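Local coordinates for protein transcriptional regulator, MarR/EmrR family (Clostridium acetobutylicum, PDB 3JW4) that probably binds DNA as a two-fold symmetric dimer and regulates transcription, as MarR-family winged helix-turn-helix proteins do, at the interface of chains A and B. Numbering follows the deposited sequence. Chains: chain A/B, Transcriptional regulator, MarR/EmrR family.

Contact 1: the interface of chains A and B. Residues chain A 14-15, 18, 140; chain B 126, 134-135, 137-138, 141.
A:Tyr15 reaches across from helix 14-25 of chain A and lies against the start of helix 131-146 of chain B. Its hydroxyl makes a polar bond across the patch. A:Tyr15 OH donates to the backbone carbonyl oxygen B:Gln134 O over 2.6 Å. The C=O...donor angle is 111°, and the hydroxyl stands above the carbonyl plane, 46° out of it. The bond therefore misses the lone-pair directions. Seen from the ring, B:Gln134 O lies at the edge and in plane. The bond recognises main chain; the side chain of B:Gln134 points its amide elsewhere.

Apolar groups surround the same ring. The selenomethionine B:Met138 puts its terminal methyl CE over the centre of one face, 3.9 Å above the plane. Its CG is anti to the backbone N (chi1 -180°), and the chain then bends at chi2 and chi3, which folds CE back over the tyrosine. Against the opposite face, the methyl CG2 of B:Thr126, the last residue of helix 105-126, sits 3.4 Å from A:Tyr15 CE2. B:Leu137 CD2 flanks the CE1 edge on that same side, 4.0 Å from A:Tyr15 CE1.

B:Met138 also touches two neighbours of the tyrosine on the chain A helix. B:Met138 CE packs tightly on the proline ring, 3.3 Å from A:Pro14 CG. The side chains of B:Met138 and A:Leu18 cross at about a right angle, with B:Met138 SE 3.7 Å from A:Leu18 CD1. The same A:Leu18 CD1 methyl rests on B:Leu141 CB at 3.9 Å. Farther along, A:Ile140 CG2 meets the forked end of B:Leu137, 3.9 Å from CD2, where the two copies of helix 131-146 approach each other.

The site docks the N-terminal helix of one subunit onto the C-terminal helices of the other. It forms part of the dimer interface, the arrangement typical of MarR regulators.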
# COMPACT_ATOMS: atom_id res chain seq x y z
N PRO A 14 -8.36 13.35 4.10
CA PRO A 14 -6.98 13.50 4.58
C PRO A 14 -6.47 12.38 5.50
O PRO A 14 -5.32 11.99 5.36
CB PRO A 14 -7.01 14.85 5.33
CG PRO A 14 -8.45 15.04 5.68
CD PRO A 14 -9.21 14.46 4.56
N TYR A 15 -7.29 11.85 6.40
CA TYR A 15 -6.84 10.72 7.22
C TYR A 15 -6.49 9.51 6.34
O TYR A 15 -5.43 8.92 6.51
CB TYR A 15 -7.86 10.33 8.27
CG TYR A 15 -8.13 11.34 9.35
CD1 TYR A 15 -7.20 11.59 10.35
CD2 TYR A 15 -9.34 12.01 9.41
CE1 TYR A 15 -7.46 12.50 11.35
CE2 TYR A 15 -9.61 12.92 10.41
CZ TYR A 15 -8.67 13.16 11.37
OH TYR A 15 -8.96 14.07 12.35
N LEU A 18 -3.23 10.19 4.48
CA LEU A 18 -2.04 10.08 5.34
C LEU A 18 -1.72 8.62 5.73
O LEU A 18 -0.57 8.20 5.73
CB LEU A 18 -2.20 10.95 6.56
CG LEU A 18 -2.23 12.45 6.25
CD1 LEU A 18 -2.73 13.25 7.46
CD2 LEU A 18 -0.83 12.89 5.81
N ILE A 140 -4.25 6.33 20.02
CA ILE A 140 -5.28 6.61 19.04
C ILE A 140 -5.29 5.54 17.97
O ILE A 140 -6.36 5.08 17.57
CB ILE A 140 -5.12 8.00 18.45
CG1 ILE A 140 -5.32 9.04 19.55
CG2 ILE A 140 -6.13 8.21 17.29
CD1 ILE A 140 -4.85 10.44 19.17
N THR B 126 -12.70 8.03 12.02
CA THR B 126 -12.92 8.90 13.17
C THR B 126 -14.16 8.58 14.04
O THR B 126 -14.37 9.22 15.06
CB THR B 126 -12.98 10.37 12.72
OG1 THR B 126 -13.91 10.50 11.63
CG2 THR B 126 -11.61 10.80 12.22
N GLN B 134 -9.29 13.38 17.31
CA GLN B 134 -9.25 13.65 15.86
C GLN B 134 -8.24 14.75 15.48
O GLN B 134 -7.53 14.65 14.49
CB GLN B 134 -10.63 14.05 15.34
CG GLN B 134 -11.68 12.94 15.47
CD GLN B 134 -13.08 13.40 15.10
OE1 GLN B 134 -13.27 14.06 14.10
NE2 GLN B 134 -14.04 13.05 15.91
N LYS B 135 -8.19 15.78 16.29
CA LYS B 135 -7.27 16.90 16.07
C LYS B 135 -5.82 16.43 16.32
O LYS B 135 -4.90 16.69 15.54
CB LYS B 135 -7.66 18.04 17.01
CG LYS B 135 -7.44 19.40 16.45
CD LYS B 135 -8.09 20.51 17.34
CE LYS B 135 -7.61 20.45 18.79
NZ LYS B 135 -6.16 20.14 18.91
N LEU B 137 -4.70 13.32 16.08
CA LEU B 137 -4.31 12.35 15.05
C LEU B 137 -3.92 13.05 13.75
O LEU B 137 -2.94 12.64 13.08
CB LEU B 137 -5.44 11.37 14.77
CG LEU B 137 -5.20 10.23 13.76
CD1 LEU B 137 -3.99 9.35 14.12
CD2 LEU B 137 -6.44 9.37 13.58
N MSE B 138 -4.67 14.06 13.36
CA MSE B 138 -4.37 14.77 12.11
C MSE B 138 -3.00 15.42 12.21
O MSE B 138 -2.17 15.28 11.33
CB MSE B 138 -5.40 15.86 11.81
CG MSE B 138 -5.13 16.65 10.50
SE MSE B 138 -5.29 15.43 9.02
CE MSE B 138 -7.21 15.69 8.71
N LEU B 141 -0.17 12.68 12.29
CA LEU B 141 0.02 11.97 11.03
C LEU B 141 0.67 12.89 9.97
O LEU B 141 1.48 12.44 9.17
CB LEU B 141 -1.28 11.37 10.50
CG LEU B 141 -1.95 10.21 11.26
CD1 LEU B 141 -3.31 9.93 10.61
CD2 LEU B 141 -1.10 9.01 11.31

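Contact 2: the interface of chains A and B. Residues chain A 19, 141-142, 144-145, 148; chain B 18-19, 21-22, 137.
B:Ile22 pushes its side chain between A:Leu141, A:Val144 and A:Asn145 on helix 131-146 of chain A. Its CG1 is anti to the carbonyl carbon, and the extended branch ends in CD1. B:Ile22 CD1 lies 3.7 Å from A:Val144 CG1 and 3.8 Å from A:Leu141 CD2. The isoleucine crosses both side chains at about a right angle. Its other branch meets the tip of A:Ile19, with B:Ile22 CG2 4.0 Å from A:Ile19 CD1.

One turn earlier, B:Leu18 sets its forked end among A:Leu141, A:Ile142 and A:Asn145. B:Leu18 CD1 lies 3.9 Å from A:Ile142 CG1 and also touches A:Leu141 CB. B:Leu18 CD2 packs on the asparagine, 3.7 Å from A:Asn145 CB.

The rim is polar. A:Asn145 has CG anti to its backbone N (chi1 -173°), which carries the amide towards B:Ser21. B:Ser21 OG donates to A:Asn145 OD1, the amide oxygen, over 2.7 Å. The angle at that oxygen is 129°, with the donor tilted 28° from the carbonyl plane. Elsewhere, water 1 joins the two subunits through equivalent backbone oxygens, 2.9 Å from A:Ile19 O and 2.8 Å from B:Ile19 O.

The site lies where the N-terminal helix 14-35 of chain B packs on the C-terminal helix of chain A, with helix 14-25 of chain A meeting it at the A:Ile19 end. The paired A:Ile19 and B:Ile19 bring it to the two-fold axis of the all-helical dimerisation region.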
# COMPACT_ATOMS: atom_id res chain seq x y z
N ILE A 19 -2.75 7.84 6.02
CA ILE A 19 -2.56 6.43 6.37
C ILE A 19 -1.99 5.64 5.20
O ILE A 19 -1.04 4.90 5.38
CB ILE A 19 -3.85 5.84 6.92
CG1 ILE A 19 -4.08 6.43 8.30
CG2 ILE A 19 -3.77 4.32 7.04
CD1 ILE A 19 -5.47 6.38 8.75
N LEU A 141 -4.12 5.09 17.53
CA LEU A 141 -4.09 4.04 16.54
C LEU A 141 -4.74 2.76 17.07
O LEU A 141 -5.46 2.08 16.34
CB LEU A 141 -2.66 3.75 16.04
CG LEU A 141 -2.00 4.81 15.16
CD1 LEU A 141 -0.56 4.37 14.90
CD2 LEU A 141 -2.76 5.02 13.84
N ILE A 142 -4.51 2.44 18.33
CA ILE A 142 -5.13 1.28 18.94
C ILE A 142 -6.67 1.42 18.84
O ILE A 142 -7.36 0.48 18.42
CB ILE A 142 -4.66 1.07 20.39
CG1 ILE A 142 -3.18 0.68 20.42
CG2 ILE A 142 -5.54 0.02 21.13
CD1 ILE A 142 -2.60 0.58 21.83
N VAL A 144 -8.51 3.43 16.82
CA VAL A 144 -8.94 3.37 15.43
C VAL A 144 -8.99 1.92 14.96
O VAL A 144 -10.03 1.47 14.46
CB VAL A 144 -8.08 4.25 14.52
CG1 VAL A 144 -8.46 4.03 13.03
CG2 VAL A 144 -8.24 5.71 14.90
N ASN A 145 -7.91 1.17 15.18
CA ASN A 145 -7.87 -0.21 14.73
C ASN A 145 -8.95 -1.07 15.40
O ASN A 145 -9.55 -1.97 14.77
CB ASN A 145 -6.49 -0.77 14.91
CG ASN A 145 -6.32 -2.15 14.30
OD1 ASN A 145 -6.43 -2.31 13.08
ND2 ASN A 145 -5.97 -3.14 15.12
N MSE A 148 -12.78 -0.93 13.72
CA MSE A 148 -13.07 -1.40 12.35
C MSE A 148 -12.49 -2.78 12.06
O MSE A 148 -12.72 -3.33 10.98
OXT MSE A 148 -11.73 -3.35 12.85
CB MSE A 148 -12.52 -0.40 11.34
CG MSE A 148 -11.01 -0.15 11.47
SE MSE A 148 -10.32 1.01 10.05
CE MSE A 148 -11.28 2.62 10.53
N LEU B 18 -0.17 -1.29 13.24
CA LEU B 18 -1.47 -0.62 13.29
C LEU B 18 -1.73 0.20 12.06
O LEU B 18 -2.84 0.17 11.53
CB LEU B 18 -1.59 0.28 14.53
CG LEU B 18 -1.60 -0.56 15.81
CD1 LEU B 18 -1.25 0.27 17.03
CD2 LEU B 18 -2.95 -1.31 16.00
N ILE B 19 -0.72 0.93 11.61
CA ILE B 19 -0.83 1.70 10.40
C ILE B 19 -1.17 0.79 9.20
O ILE B 19 -2.08 1.12 8.42
CB ILE B 19 0.45 2.54 10.12
CG1 ILE B 19 0.56 3.68 11.13
CG2 ILE B 19 0.40 3.12 8.70
CD1 ILE B 19 2.00 4.25 11.35
N SER B 21 -2.51 -2.35 9.31
CA SER B 21 -3.79 -2.99 9.61
C SER B 21 -4.96 -2.06 9.28
O SER B 21 -5.90 -2.46 8.58
CB SER B 21 -3.84 -3.34 11.08
OG SER B 21 -5.03 -3.98 11.42
N ILE B 22 -4.87 -0.81 9.74
CA ILE B 22 -5.86 0.21 9.42
C ILE B 22 -5.90 0.45 7.89
O ILE B 22 -6.99 0.37 7.26
CB ILE B 22 -5.60 1.50 10.19
CG1 ILE B 22 -5.88 1.32 11.69
CG2 ILE B 22 -6.52 2.61 9.72
CD1 ILE B 22 -5.19 2.37 12.55
N LEU B 137 -4.70 13.32 16.08
CA LEU B 137 -4.31 12.35 15.05
C LEU B 137 -3.92 13.05 13.75
O LEU B 137 -2.94 12.64 13.08
CB LEU B 137 -5.44 11.37 14.77
CG LEU B 137 -5.20 10.23 13.76
CD1 LEU B 137 -3.99 9.35 14.12
CD2 LEU B 137 -6.44 9.37 13.58
O HOH W 1 -1.43 2.12 5.91

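Contact 1 and contact 2 lie side by side, with the centres of their C-alpha atoms about 10 Å apart. They share B:Leu137. Both pair an N-terminal helix with helix 131-146 of the other subunit, but the chains exchange roles. Contact 1 uses the N-terminal helix of chain A, and contact 2 mainly that of chain B. By the two-fold symmetry, each contact has a twin with the chains exchanged. Together they form a continuous, reciprocal interface. Such an interface could couple the positions of the two DNA-binding domains, although the structure alone does not show this.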